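Local coordinates for tetratricopeptide repeat protein (Parabacteroides merdae ATCC 43184, PDB 4R7S) that is of unknown function but is built from tetratricopeptide repeats, a fold that commonly serves protein-protein recognition, at residues T76-R81 with Y98-I103. Numbering follows the deposited sequence.
Sequences TILENR and YNTLLI. With EDO (1,2-ethanediol), chain H.
Tyr98 and Glu79 meet through a water in a helix pair of the tetratricopeptide repeat fold. Helices 75-87 and 91-104 form an antiparallel hairpin, and the two short segments run at 147° to each other, with axes 9.3 Å apart. No direct hydrogen bond joins them. The CB of Tyr98 points away from segment 76-81, but its hydroxyl end comes back toward it. The water lies in the ring plane, at the edge, 2.6 Å from Tyr98 OH. It donates to Glu79 O at 2.8 Å, a bridge between side chain and backbone.

Thr100 turns its methyl to the contact. CG2 stands anti to the backbone N and packs 3.7 Å from Leu78 CD1, the two side chains crossing at about a right angle. Its OG1 is bonded instead to Asn96 O, one turn earlier in its own helix.

Leu101 is the closest backbone neighbour of Leu78. Its CG is anti to the backbone N (chi1 -151°), and CD1 reaches the backbone of the facing helix. CD1 sits 3.9 Å from Leu78 CB and touches N and CB of Glu79. The side chains of Leu101 and Glu79 both also meet His108.

The CB of Asn80 points away from segment 98-103. Its ND2 bonds Thr76 O at 2.7 Å, from 46° above the carbonyl plane. Thr76 O also accepts the helical backbone bond from Asn80 N. An alanine here would probably cost Thr76 O its second donor, leaving the backbone bond from Asn80 N. On the other branch of the amide, Asn80 OD1 takes a weak bond, 3.5 Å long, from O1 of an ethanediol, probably a crystallisation additive, which is also bonded to Thr49 OG1.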
ATOM      1  N   THR A  76      -4.769  14.522  -7.840  1.00 40.29           N
ATOM      2  CA  THR A  76      -5.689  13.693  -7.059  1.00 39.01           C
ATOM      3  C   THR A  76      -6.151  12.482  -7.848  1.00 42.70           C
ATOM      4  O   THR A  76      -5.954  11.375  -7.371  1.00 44.25           O
ATOM      5  CB  THR A  76      -6.867  14.498  -6.530  1.00 43.11           C
ATOM      6  OG1 THR A  76      -6.354  15.550  -5.719  1.00 38.46           O
ATOM      7  CG2 THR A  76      -7.819  13.651  -5.693  1.00 42.96           C
ATOM      8  N   ILE A  77      -6.699  12.674  -9.055  1.00 38.35           N
ATOM      9  CA  ILE A  77      -7.186  11.572  -9.881  1.00 37.73           C
ATOM     10  C   ILE A  77      -6.033  10.590 -10.208  1.00 41.94           C
ATOM     11  O   ILE A  77      -6.220   9.389 -10.054  1.00 42.00           O
ATOM     12  CB  ILE A  77      -7.934  12.086 -11.159  1.00 40.13           C
ATOM     13  CG1 ILE A  77      -9.043  13.094 -10.770  1.00 38.99           C
ATOM     14  CG2 ILE A  77      -8.542  10.904 -11.956  1.00 40.50           C
ATOM     15  CD1 ILE A  77      -9.656  13.934 -11.986  1.00 46.02           C
ATOM     16  N   LEU A  78      -4.846  11.099 -10.579  1.00 37.93           N
ATOM     17  CA  LEU A  78      -3.700  10.264 -10.934  1.00 37.53           C
ATOM     18  C   LEU A  78      -3.202   9.473  -9.748  1.00 41.69           C
ATOM     19  O   LEU A  78      -2.949   8.278  -9.880  1.00 40.69           O
ATOM     20  CB  LEU A  78      -2.557  11.108 -11.537  1.00 37.37           C
ATOM     21  CG  LEU A  78      -2.811  11.647 -12.949  1.00 40.96           C
ATOM     22  CD1 LEU A  78      -1.799  12.701 -13.297  1.00 41.15           C
ATOM     23  CD2 LEU A  78      -2.817  10.522 -13.992  1.00 41.50           C
ATOM     24  N   GLU A  79      -3.109  10.121  -8.586  1.00 39.57           N
ATOM     25  CA  GLU A  79      -2.670   9.497  -7.338  1.00 38.93           C
ATOM     26  C   GLU A  79      -3.665   8.412  -6.895  1.00 41.68           C
ATOM     27  O   GLU A  79      -3.235   7.349  -6.472  1.00 40.43           O
ATOM     28  CB  GLU A  79      -2.495  10.573  -6.252  1.00 40.21           C
ATOM     29  CG  GLU A  79      -2.068  10.046  -4.896  1.00 53.94           C
ATOM     30  CD  GLU A  79      -2.164  11.050  -3.765  1.00 70.26           C
ATOM     31  OE1 GLU A  79      -1.609  12.163  -3.907  1.00 46.74           O
ATOM     32  OE2 GLU A  79      -2.751  10.702  -2.716  1.00 71.50           O
ATOM     33  N   ASN A  80      -4.972   8.650  -7.034  1.00 39.52           N
ATOM     34  CA  ASN A  80      -5.956   7.659  -6.614  1.00 40.18           C
ATOM     35  C   ASN A  80      -6.045   6.470  -7.580  1.00 44.04           C
ATOM     36  O   ASN A  80      -6.071   5.324  -7.122  1.00 44.32           O
ATOM     37  CB  ASN A  80      -7.326   8.312  -6.394  1.00 41.51           C
ATOM     38  CG  ASN A  80      -7.355   9.056  -5.081  1.00 59.87           C
ATOM     39  OD1 ASN A  80      -7.527   8.487  -4.003  1.00 64.20           O
ATOM     40  ND2 ASN A  80      -7.051  10.314  -5.113  1.00 47.60           N
ATOM     41  N   ARG A  81      -6.032   6.725  -8.887  1.00 39.91           N
ATOM     42  CA  ARG A  81      -6.105   5.668  -9.909  1.00 40.20           C
ATOM     43  C   ARG A  81      -4.796   4.850  -9.933  1.00 45.30           C
ATOM     44  O   ARG A  81      -4.846   3.629 -10.096  1.00 44.86           O
ATOM     45  CB  ARG A  81      -6.407   6.292 -11.276  1.00 38.27           C
ATOM     46  CG  ARG A  81      -6.909   5.362 -12.371  1.00 37.07           C
ATOM     47  CD  ARG A  81      -6.152   5.836 -13.587  1.00 46.84           C
ATOM     48  NE  ARG A  81      -6.863   5.761 -14.850  1.00 53.90           N
ATOM     49  CZ  ARG A  81      -6.318   6.054 -16.026  1.00 65.35           C
ATOM     50  NH1 ARG A  81      -5.044   6.426 -16.105  1.00 49.33           N
ATOM     51  NH2 ARG A  81      -7.041   5.976 -17.136  1.00 56.68           N
ATOM     52  N   TYR A  98       2.010   7.365 -12.203  1.00 37.57           N
ATOM     53  CA  TYR A  98       3.013   8.052 -11.372  1.00 36.98           C
ATOM     54  C   TYR A  98       3.972   8.799 -12.286  1.00 43.13           C
ATOM     55  O   TYR A  98       4.414   9.896 -11.949  1.00 44.00           O
ATOM     56  CB  TYR A  98       3.782   7.096 -10.426  1.00 37.57           C
ATOM     57  CG  TYR A  98       2.923   6.531  -9.307  1.00 39.03           C
ATOM     58  CD1 TYR A  98       2.259   7.377  -8.415  1.00 41.72           C
ATOM     59  CD2 TYR A  98       2.798   5.157  -9.120  1.00 37.76           C
ATOM     60  CE1 TYR A  98       1.440   6.869  -7.407  1.00 41.34           C
ATOM     61  CE2 TYR A  98       2.002   4.635  -8.100  1.00 37.62           C
ATOM     62  CZ  TYR A  98       1.311   5.498  -7.255  1.00 44.89           C
ATOM     63  OH  TYR A  98       0.498   5.020  -6.257  1.00 40.96           O
ATOM     64  N   ASN A  99       4.242   8.241 -13.471  1.00 39.98           N
ATOM     65  CA  ASN A  99       5.111   8.899 -14.440  1.00 41.05           C
ATOM     66  C   ASN A  99       4.458  10.169 -14.966  1.00 44.95           C
ATOM     67  O   ASN A  99       5.112  11.203 -15.023  1.00 44.91           O
ATOM     68  CB  ASN A  99       5.462   7.964 -15.573  1.00 42.56           C
ATOM     69  CG  ASN A  99       6.475   6.927 -15.189  1.00 55.70           C
ATOM     70  OD1 ASN A  99       7.113   6.972 -14.105  1.00 48.93           O
ATOM     71  ND2 ASN A  99       6.654   5.975 -16.098  1.00 41.29           N
ATOM     72  N   THR A 100       3.165  10.111 -15.275  1.00 42.02           N
ATOM     73  CA  THR A 100       2.404  11.287 -15.700  1.00 43.11           C
ATOM     74  C   THR A 100       2.463  12.317 -14.565  1.00 47.56           C
ATOM     75  O   THR A 100       2.839  13.476 -14.783  1.00 48.74           O
ATOM     76  CB  THR A 100       0.939  10.899 -16.070  1.00 47.92           C
ATOM     77  OG1 THR A 100       0.941   9.934 -17.124  1.00 46.61           O
ATOM     78  CG2 THR A 100       0.091  12.110 -16.474  1.00 43.12           C
ATOM     79  N   LEU A 101       2.122  11.872 -13.350  1.00 42.67           N
ATOM     80  CA  LEU A 101       2.122  12.724 -12.167  1.00 41.89           C
ATOM     81  C   LEU A 101       3.488  13.392 -11.938  1.00 46.45           C
ATOM     82  O   LEU A 101       3.543  14.616 -11.841  1.00 46.23           O
ATOM     83  CB  LEU A 101       1.717  11.899 -10.926  1.00 40.33           C
ATOM     84  CG  LEU A 101       1.026  12.638  -9.832  1.00 42.90           C
ATOM     85  CD1 LEU A 101       0.315  11.669  -8.932  1.00 43.79           C
ATOM     86  CD2 LEU A 101       1.998  13.445  -9.027  1.00 42.88           C
ATOM     87  N   LEU A 102       4.576  12.591 -11.881  1.00 43.56           N
ATOM     88  CA  LEU A 102       5.924  13.060 -11.557  1.00 43.63           C
ATOM     89  C   LEU A 102       6.617  13.865 -12.680  1.00 49.89           C
ATOM     90  O   LEU A 102       7.489  14.673 -12.375  1.00 49.22           O
ATOM     91  CB  LEU A 102       6.801  11.895 -11.060  1.00 43.23           C
ATOM     92  CG  LEU A 102       6.383  11.412  -9.649  1.00 47.30           C
ATOM     93  CD1 LEU A 102       6.915  10.037  -9.327  1.00 46.89           C
ATOM     94  CD2 LEU A 102       6.718  12.458  -8.567  1.00 48.23           C
ATOM     95  N   ILE A 103       6.223  13.705 -13.943  1.00 48.90           N
ATOM     96  CA  ILE A 103       6.787  14.559 -14.990  1.00 51.22           C
ATOM     97  C   ILE A 103       6.167  15.970 -14.769  1.00 56.92           C
ATOM     98  O   ILE A 103       6.878  16.967 -14.873  1.00 57.27           O
ATOM     99  CB  ILE A 103       6.559  13.956 -16.417  1.00 55.46           C
ATOM    100  CG1 ILE A 103       7.433  12.681 -16.665  1.00 56.16           C
ATOM    101  CG2 ILE A 103       6.699  14.986 -17.551  1.00 56.41           C
ATOM    102  CD1 ILE A 103       8.991  12.785 -16.447  1.00 62.91           C
TER
HETATM  103  C1  EDO H 306     -10.019  10.925  -1.453  0.70 52.72           C
HETATM  104  O1  EDO H 306      -8.957   9.993  -1.219  0.70 55.04           O
HETATM  105  C2  EDO H 306     -10.176  11.229  -2.975  0.70 49.49           C
HETATM  106  O2  EDO H 306     -11.553  11.193  -3.348  0.70 46.15           O
HETATM  107  O   HOH W   1      -0.920   6.795  -5.007  1.00 36.38           O